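Local structure of MexT protein (6L33) at residues S80-L85 / P173-A178; H104-F109 / R126-V131. The protein probably binds DNA as a LysR-type activator of the MexEF-OprN efflux pump genes, this chain being its regulatory domain. All blocks are in the same frame, centred on the assembly; numbering follows the deposited sequence. Where two conformers were deposited one is given.

From the N-terminal strand 9-14 the chain builds most of the first subdomain's sheet, leaves it by strand 72-78 and enters the second subdomain through strand 82-86, whose beginning is one side of contact 1. It then runs through helix 96-101 to strand 103-107, over helix 116-123 and into strand 129-134; contact 2 closes this short beta-alpha-beta loop, with 16 residues between its segments. Strands 150-154 and 168-170 follow before segment 173-178 returns to 80-85 and closes the larger loop of 87 residues. Contact 2 therefore lies wholly within the span of contact 1. Their centres are about 14 Å apart, and both reach the same five-stranded sheet without touching.

Contact 1 (S80-L85 / P173-A178); sequences SKPKIL and PFETRA
Pro82 and Ala178 form the apolar centre of this contact between the start of strand 82-86 and the loop leading to strand 181-186. Among the side chains, the CB of Ala178 lies 3.8 Å from Pro82 CD and 3.9 Å from Ser80 CB, so the methyl meets the nitrogen end of the proline ring. Thr176 meets the CB-CG part of the ring: its CG2 comes within 3.7 Å of Pro82 CB, and the Pro82 and Thr176 side chains run alongside in opposite senses. With OG1 of Thr176 anti to its backbone N (chi1 -166°), the methyl branch takes the position between N and the carbonyl carbon, from which it reaches the ring.

Van der Waals contacts with backbone atoms complete the packing. Ala178 CB stands 3.6 Å from Ser80 O and 3.7 Å from Pro82 N, while Pro82 CG rests 3.8 Å from Thr176 O. The segments bury 277 Å² together, and the evidence is for apolar packing rather than polar pairing.

Both segments belong to the second subdomain of the LysR regulatory domain, close to where the chain passes to and from the first. Strand 82-86 pairs with strands 150-154 and 168-170; Ser80 and Lys81 touch Asp155 at the start of helix 155-164, whereas Phe174 and Thr176 lean on Val117 of helix 116-123.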
ATOM      1  N   SER B  80       0.233  -7.145 -20.231  1.00 24.68           N
ATOM      2  CA  SER B  80       1.007  -5.995 -19.792  1.00 23.41           C
ATOM      3  C   SER B  80       2.221  -5.782 -20.684  1.00 25.87           C
ATOM      4  O   SER B  80       2.807  -6.732 -21.211  1.00 21.40           O
ATOM      5  CB  SER B  80       1.466  -6.154 -18.338  1.00 23.59           C
ATOM      6  OG  SER B  80       0.387  -5.968 -17.437  1.00 28.48           O
ATOM      7  N   LYS B  81       2.590  -4.517 -20.847  1.00 25.81           N
ATOM      8  CA  LYS B  81       3.846  -4.123 -21.459  1.00 23.92           C
ATOM      9  C   LYS B  81       4.546  -3.132 -20.540  1.00 16.40           C
ATOM     10  O   LYS B  81       3.886  -2.389 -19.807  1.00 23.12           O
ATOM     11  CB  LYS B  81       3.630  -3.496 -22.847  1.00 28.40           C
ATOM     12  CG  LYS B  81       2.924  -2.151 -22.840  1.00 34.49           C
ATOM     13  CD  LYS B  81       2.734  -1.621 -24.254  1.00 36.02           C
ATOM     14  CE  LYS B  81       1.951  -2.601 -25.111  1.00 39.01           C
ATOM     15  NZ  LYS B  81       0.627  -2.926 -24.512  1.00 50.20           N
ATOM     16  N   PRO B  82       5.874  -3.119 -20.533  1.00 25.57           N
ATOM     17  CA  PRO B  82       6.594  -2.228 -19.620  1.00 20.02           C
ATOM     18  C   PRO B  82       6.554  -0.779 -20.076  1.00 24.40           C
ATOM     19  O   PRO B  82       6.466  -0.472 -21.268  1.00 22.62           O
ATOM     20  CB  PRO B  82       8.025  -2.776 -19.648  1.00 19.27           C
ATOM     21  CG  PRO B  82       8.147  -3.430 -20.981  1.00 25.68           C
ATOM     22  CD  PRO B  82       6.787  -3.994 -21.292  1.00 19.00           C
ATOM     23  N   LYS B  83       6.615   0.119 -19.094  1.00 15.68           N
ATOM     24  CA  LYS B  83       6.633   1.551 -19.341  1.00 16.89           C
ATOM     25  C   LYS B  83       7.667   2.204 -18.438  1.00 20.02           C
ATOM     26  O   LYS B  83       7.848   1.791 -17.289  1.00 17.28           O
ATOM     27  CB  LYS B  83       5.257   2.188 -19.092  1.00 24.01           C
ATOM     28  CG  LYS B  83       4.198   1.830 -20.120  1.00 24.23           C
ATOM     29  CD  LYS B  83       4.527   2.422 -21.483  1.00 21.83           C
ATOM     30  CE  LYS B  83       3.433   2.116 -22.493  1.00 28.32           C
ATOM     31  NZ  LYS B  83       3.777   2.624 -23.848  1.00 35.68           N
ATOM     32  N   ILE B  84       8.348   3.214 -18.969  1.00 12.44           N
ATOM     33  CA  ILE B  84       9.242   4.061 -18.188  1.00 14.83           C
ATOM     34  C   ILE B  84       8.444   5.246 -17.674  1.00 19.27           C
ATOM     35  O   ILE B  84       7.635   5.829 -18.403  1.00 16.73           O
ATOM     36  CB  ILE B  84      10.443   4.537 -19.027  1.00 16.65           C
ATOM     37  CG1 ILE B  84      11.251   3.350 -19.545  1.00 20.74           C
ATOM     38  CG2 ILE B  84      11.330   5.471 -18.214  1.00 21.37           C
ATOM     39  CD1 ILE B  84      11.477   2.281 -18.518  1.00 20.72           C
ATOM     40  N   LEU B  85       8.668   5.603 -16.414  1.00 15.03           N
ATOM     41  CA  LEU B  85       8.071   6.783 -15.808  1.00 13.75           C
ATOM     42  C   LEU B  85       9.186   7.741 -15.422  1.00 19.55           C
ATOM     43  O   LEU B  85      10.173   7.329 -14.803  1.00 14.69           O
ATOM     44  CB  LEU B  85       7.243   6.412 -14.576  1.00 16.21           C
ATOM     45  CG  LEU B  85       5.735   6.223 -14.751  1.00 24.03           C
ATOM     46  CD1 LEU B  85       5.411   5.411 -15.990  1.00 25.48           C
ATOM     47  CD2 LEU B  85       5.168   5.550 -13.516  1.00 23.04           C
ATOM     48  N   PRO B 173      13.765   1.772 -23.818  1.00 17.02           N
ATOM     49  CA  PRO B 173      14.672   1.620 -24.965  1.00 22.29           C
ATOM     50  C   PRO B 173      15.245   0.217 -25.073  1.00 22.05           C
ATOM     51  O   PRO B 173      16.301   0.009 -25.677  1.00 27.13           O
ATOM     52  CB  PRO B 173      15.765   2.653 -24.674  1.00 24.96           C
ATOM     53  CG  PRO B 173      15.841   2.676 -23.186  1.00 16.92           C
ATOM     54  CD  PRO B 173      14.430   2.423 -22.674  1.00 21.52           C
ATOM     55  N   PHE B 174      14.552  -0.749 -24.480  1.00 16.96           N
ATOM     56  CA  PHE B 174      14.944  -2.152 -24.504  1.00 15.92           C
ATOM     57  C   PHE B 174      13.737  -2.967 -24.061  1.00 17.52           C
ATOM     58  O   PHE B 174      12.723  -2.421 -23.620  1.00 19.51           O
ATOM     59  CB  PHE B 174      16.160  -2.421 -23.612  1.00 17.19           C
ATOM     60  CG  PHE B 174      15.927  -2.123 -22.157  1.00 24.41           C
ATOM     61  CD1 PHE B 174      16.045  -0.831 -21.671  1.00 16.83           C
ATOM     62  CD2 PHE B 174      15.596  -3.138 -21.273  1.00 29.13           C
ATOM     63  CE1 PHE B 174      15.829  -0.556 -20.334  1.00 22.23           C
ATOM     64  CE2 PHE B 174      15.382  -2.870 -19.935  1.00 18.34           C
ATOM     65  CZ  PHE B 174      15.497  -1.577 -19.464  1.00 24.99           C
ATOM     66  N   GLU B 175      13.860  -4.285 -24.177  1.00 16.59           N
ATOM     67  CA  GLU B 175      12.764  -5.198 -23.887  1.00 22.65           C
ATOM     68  C   GLU B 175      12.952  -5.836 -22.518  1.00 18.45           C
ATOM     69  O   GLU B 175      14.034  -6.343 -22.210  1.00 18.35           O
ATOM     70  CB  GLU B 175      12.668  -6.284 -24.956  1.00 26.51           C
ATOM     71  CG  GLU B 175      11.347  -7.011 -24.949  1.00 29.46           C
ATOM     72  CD  GLU B 175      10.203  -6.100 -25.334  1.00 37.47           C
ATOM     73  OE1 GLU B 175       9.914  -5.994 -26.543  1.00 35.90           O
ATOM     74  OE2 GLU B 175       9.600  -5.482 -24.428  1.00 41.71           O
ATOM     75  N   THR B 176      11.895  -5.829 -21.709  1.00 26.81           N
ATOM     76  CA  THR B 176      11.941  -6.446 -20.393  1.00 22.88           C
ATOM     77  C   THR B 176      10.593  -7.082 -20.079  1.00 24.91           C
ATOM     78  O   THR B 176       9.609  -6.904 -20.803  1.00 28.42           O
ATOM     79  CB  THR B 176      12.350  -5.433 -19.313  1.00 20.61           C
ATOM     80  OG1 THR B 176      12.712  -6.129 -18.113  1.00 22.26           O
ATOM     81  CG2 THR B 176      11.216  -4.458 -19.023  1.00 25.68           C
ATOM     82  N   ARG B 177      10.559  -7.836 -18.983  1.00 27.57           N
ATOM     83  CA  ARG B 177       9.374  -8.579 -18.580  0.59 27.82           C
ATOM     84  C   ARG B 177       8.253  -7.637 -18.150  1.00 28.35           C
ATOM     85  O   ARG B 177       8.497  -6.527 -17.667  1.00 22.86           O
ATOM     86  CB  ARG B 177       9.717  -9.517 -17.421  0.59 25.51           C
ATOM     87  CG  ARG B 177       9.442 -10.989 -17.663  0.59 32.50           C
ATOM     88  CD  ARG B 177       9.823 -11.806 -16.434  0.59 29.41           C
ATOM     89  NE  ARG B 177      10.079 -13.207 -16.752  0.59 38.79           N
ATOM     90  CZ  ARG B 177      11.284 -13.710 -17.002  0.59 39.12           C
ATOM     91  NH1 ARG B 177      12.352 -12.923 -16.976  0.59 30.04           N
ATOM     92  NH2 ARG B 177      11.421 -14.998 -17.281  0.59 34.11           N
ATOM     93  N   ALA B 178       7.018  -8.108 -18.295  1.00 22.58           N
ATOM     94  CA  ALA B 178       5.848  -7.419 -17.763  1.00 23.40           C
ATOM     95  C   ALA B 178       4.796  -8.487 -17.500  1.00 29.96           C
ATOM     96  O   ALA B 178       4.227  -9.040 -18.448  1.00 25.07           O
ATOM     97  CB  ALA B 178       5.333  -6.351 -18.722  1.00 26.80           C
TER

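Contact 2 (H104-F109 / R126-V131)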
ATOM      1  N   HIS B 104      17.388   4.931 -10.405  1.00  9.76           N
ATOM      2  CA  HIS B 104      16.152   4.199 -10.620  1.00 11.85           C
ATOM      3  C   HIS B 104      15.415   3.941  -9.316  1.00  9.17           C
ATOM      4  O   HIS B 104      16.023   3.745  -8.260  1.00  7.97           O
ATOM      5  CB  HIS B 104      16.428   2.872 -11.329  1.00 11.52           C
ATOM      6  CG  HIS B 104      16.976   3.042 -12.708  1.00 10.72           C
ATOM      7  ND1 HIS B 104      16.196   2.932 -13.838  1.00 11.17           N
ATOM      8  CD2 HIS B 104      18.224   3.342 -13.138  1.00 12.67           C
ATOM      9  CE1 HIS B 104      16.944   3.139 -14.907  1.00 14.52           C
ATOM     10  NE2 HIS B 104      18.178   3.393 -14.510  1.00 10.40           N
ATOM     11  N   ALA B 105      14.089   3.955  -9.410  1.00  8.49           N
ATOM     12  CA  ALA B 105      13.203   3.506  -8.348  1.00 12.53           C
ATOM     13  C   ALA B 105      12.620   2.165  -8.760  1.00 11.90           C
ATOM     14  O   ALA B 105      12.150   2.008  -9.891  1.00 12.19           O
ATOM     15  CB  ALA B 105      12.086   4.518  -8.086  1.00  7.87           C
ATOM     16  N   LEU B 106      12.665   1.200  -7.850  1.00  8.31           N
ATOM     17  CA  LEU B 106      12.223  -0.159  -8.119  1.00 12.96           C
ATOM     18  C   LEU B 106      11.013  -0.476  -7.256  1.00 12.53           C
ATOM     19  O   LEU B 106      11.044  -0.265  -6.040  1.00 11.15           O
ATOM     20  CB  LEU B 106      13.350  -1.156  -7.839  1.00 17.71           C
ATOM     21  CG  LEU B 106      13.069  -2.636  -8.095  1.00 22.85           C
ATOM     22  CD1 LEU B 106      12.895  -2.893  -9.580  1.00 20.46           C
ATOM     23  CD2 LEU B 106      14.191  -3.496  -7.524  1.00 28.29           C
ATOM     24  N   VAL B 107       9.946  -0.970  -7.881  1.00 12.91           N
ATOM     25  CA  VAL B 107       8.819  -1.515  -7.131  1.00 12.07           C
ATOM     26  C   VAL B 107       9.193  -2.949  -6.770  1.00 17.38           C
ATOM     27  O   VAL B 107       9.057  -3.867  -7.582  1.00 13.69           O
ATOM     28  CB  VAL B 107       7.507  -1.447  -7.916  1.00 17.99           C
ATOM     29  CG1 VAL B 107       6.349  -1.930  -7.042  1.00 14.15           C
ATOM     30  CG2 VAL B 107       7.255  -0.030  -8.401  1.00 11.91           C
ATOM     31  N   SER B 108       9.697  -3.136  -5.554  1.00 14.62           N
ATOM     32  CA  SER B 108      10.155  -4.430  -5.069  1.00 14.50           C
ATOM     33  C   SER B 108       9.288  -4.819  -3.883  1.00 15.67           C
ATOM     34  O   SER B 108       9.210  -4.077  -2.899  1.00 13.57           O
ATOM     35  CB  SER B 108      11.632  -4.374  -4.672  1.00 19.09           C
ATOM     36  OG  SER B 108      12.015  -5.533  -3.954  1.00 20.75           O
ATOM     37  N   PHE B 109       8.641  -5.974  -3.978  1.00 13.92           N
ATOM     38  CA  PHE B 109       7.674  -6.396  -2.976  1.00 16.33           C
ATOM     39  C   PHE B 109       8.311  -7.120  -1.799  1.00 20.33           C
ATOM     40  O   PHE B 109       7.609  -7.433  -0.830  1.00 20.61           O
ATOM     41  CB  PHE B 109       6.607  -7.273  -3.636  1.00 17.74           C
ATOM     42  CG  PHE B 109       5.924  -6.603  -4.797  1.00 16.27           C
ATOM     43  CD1 PHE B 109       5.086  -5.520  -4.589  1.00 20.78           C
ATOM     44  CD2 PHE B 109       6.144  -7.034  -6.094  1.00 14.52           C
ATOM     45  CE1 PHE B 109       4.464  -4.892  -5.651  1.00 23.97           C
ATOM     46  CE2 PHE B 109       5.524  -6.412  -7.162  1.00 20.91           C
ATOM     47  CZ  PHE B 109       4.684  -5.338  -6.941  1.00 20.82           C
ATOM     48  N   ARG B 126      25.342  -4.621 -19.278  1.00 18.30           N
ATOM     49  CA  ARG B 126      24.955  -3.300 -18.808  1.00 20.76           C
ATOM     50  C   ARG B 126      24.374  -3.391 -17.403  1.00 21.26           C
ATOM     51  O   ARG B 126      23.956  -4.458 -16.943  1.00 16.18           O
ATOM     52  CB  ARG B 126      23.932  -2.654 -19.752  1.00 18.59           C
ATOM     53  CG  ARG B 126      24.391  -2.539 -21.198  1.00 19.08           C
ATOM     54  CD  ARG B 126      25.568  -1.585 -21.335  1.00 28.26           C
ATOM     55  NE  ARG B 126      25.166  -0.186 -21.223  1.00 24.92           N
ATOM     56  CZ  ARG B 126      24.772   0.564 -22.249  1.00 32.57           C
ATOM     57  NH1 ARG B 126      24.723   0.051 -23.471  1.00 34.88           N
ATOM     58  NH2 ARG B 126      24.427   1.828 -22.053  1.00 34.09           N
ATOM     59  N   LYS B 127      24.339  -2.247 -16.723  1.00 15.64           N
ATOM     60  CA  LYS B 127      23.805  -2.192 -15.371  1.00 15.12           C
ATOM     61  C   LYS B 127      23.239  -0.805 -15.105  1.00 16.39           C
ATOM     62  O   LYS B 127      23.409   0.128 -15.895  1.00 16.22           O
ATOM     63  CB  LYS B 127      24.873  -2.556 -14.331  1.00 15.41           C
ATOM     64  CG  LYS B 127      26.164  -1.763 -14.456  1.00 19.03           C
ATOM     65  CD  LYS B 127      27.229  -2.305 -13.511  1.00 28.22           C
ATOM     66  CE  LYS B 127      28.520  -1.506 -13.608  1.00 48.28           C
ATOM     67  NZ  LYS B 127      28.341  -0.096 -13.160  1.00 44.77           N
ATOM     68  N   ARG B 128      22.556  -0.687 -13.970  1.00 13.62           N
ATOM     69  CA  ARG B 128      21.936   0.556 -13.541  1.00 14.13           C
ATOM     70  C   ARG B 128      22.047   0.649 -12.027  1.00 18.26           C
ATOM     71  O   ARG B 128      22.306  -0.346 -11.344  1.00 18.96           O
ATOM     72  CB  ARG B 128      20.465   0.628 -13.975  1.00 11.73           C
ATOM     73  CG  ARG B 128      19.599  -0.418 -13.289  1.00 14.21           C
ATOM     74  CD  ARG B 128      18.125  -0.291 -13.636  1.00 15.94           C
ATOM     75  NE  ARG B 128      17.319  -1.226 -12.853  1.00 12.62           N
ATOM     76  CZ  ARG B 128      15.996  -1.169 -12.741  1.00 15.68           C
ATOM     77  NH1 ARG B 128      15.313  -0.219 -13.365  1.00 11.87           N
ATOM     78  NH2 ARG B 128      15.355  -2.064 -12.002  1.00 17.94           N
ATOM     79  N   LYS B 129      21.848   1.855 -11.502  1.00 13.46           N
ATOM     80  CA  LYS B 129      21.904   2.097 -10.066  1.00 17.87           C
ATOM     81  C   LYS B 129      20.494   2.344  -9.550  1.00 16.29           C
ATOM     82  O   LYS B 129      19.833   3.303  -9.963  1.00 16.36           O
ATOM     83  CB  LYS B 129      22.819   3.278  -9.738  1.00 18.99           C
ATOM     84  CG  LYS B 129      23.013   3.519  -8.242  1.00 24.85           C
ATOM     85  CD  LYS B 129      23.366   2.230  -7.504  1.00 40.87           C
ATOM     86  CE  LYS B 129      24.608   2.395  -6.641  1.00 44.09           C
ATOM     87  NZ  LYS B 129      24.428   1.784  -5.293  1.00 43.32           N
ATOM     88  N   VAL B 130      20.035   1.477  -8.657  1.00 13.55           N
ATOM     89  CA  VAL B 130      18.761   1.661  -7.975  1.00 11.91           C
ATOM     90  C   VAL B 130      19.025   2.399  -6.672  1.00 11.57           C
ATOM     91  O   VAL B 130      19.884   1.990  -5.881  1.00 10.76           O
ATOM     92  CB  VAL B 130      18.072   0.311  -7.719  1.00 13.89           C
ATOM     93  CG1 VAL B 130      16.793   0.505  -6.903  1.00 13.40           C
ATOM     94  CG2 VAL B 130      17.778  -0.391  -9.036  1.00 15.10           C
ATOM     95  N   VAL B 131      18.308   3.501  -6.455  1.00 17.17           N
ATOM     96  CA  VAL B 131      18.457   4.298  -5.239  1.00 13.82           C
ATOM     97  C   VAL B 131      17.267   4.169  -4.309  1.00 13.73           C
ATOM     98  O   VAL B 131      17.347   4.634  -3.159  1.00 15.38           O
ATOM     99  CB  VAL B 131      18.702   5.786  -5.562  1.00 11.94           C
ATOM    100  CG1 VAL B 131      19.980   5.960  -6.366  1.00 15.02           C
ATOM    101  CG2 VAL B 131      17.500   6.371  -6.299  1.00 13.18           C
TER
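His104 and Arg128 meet within a beta-alpha-beta unit, strand 103-107, helix 116-123 and strand 129-134, in the periplasmic-binding-protein-like fold of LysR regulatory domains. Their side chains cross at about a right angle. Arg128 CD sits over the centre of the imidazole in a CH-pi contact, 3.6 Å from the centroid and 6° off the ring normal. The arginine chain is extended from CG to NE, taking NE beyond CD; the guanidinium plane is turned 53° from that of the imidazole, and Arg128 NH1 comes to 3.3 Å from His104 ND1. Arg128 NH2 lies 3.6 Å from Leu106 CD1, the methyl being at the guanidinium edge. Both polar ends are also held outside the two segments: Arg128 NE forms a salt bridge with Asp118 of helix 116-123, and His104 NE2 is hydrogen-bonded to Tyr99 O.

The backbone supplies the parallel pairing beneath. His104 bridges Val130: His104 N-H donates to Lys129 O at 3.0 Å, and His104 O accepts the N-H of Val131 at 2.9 Å. The first bond is bent, with 134° at the hydrogen, and the second is straighter. Val131 also makes backbone hydrogen bonds to the second subunit. Leu106 CB packs against Val130 CG1 at 3.9 Å.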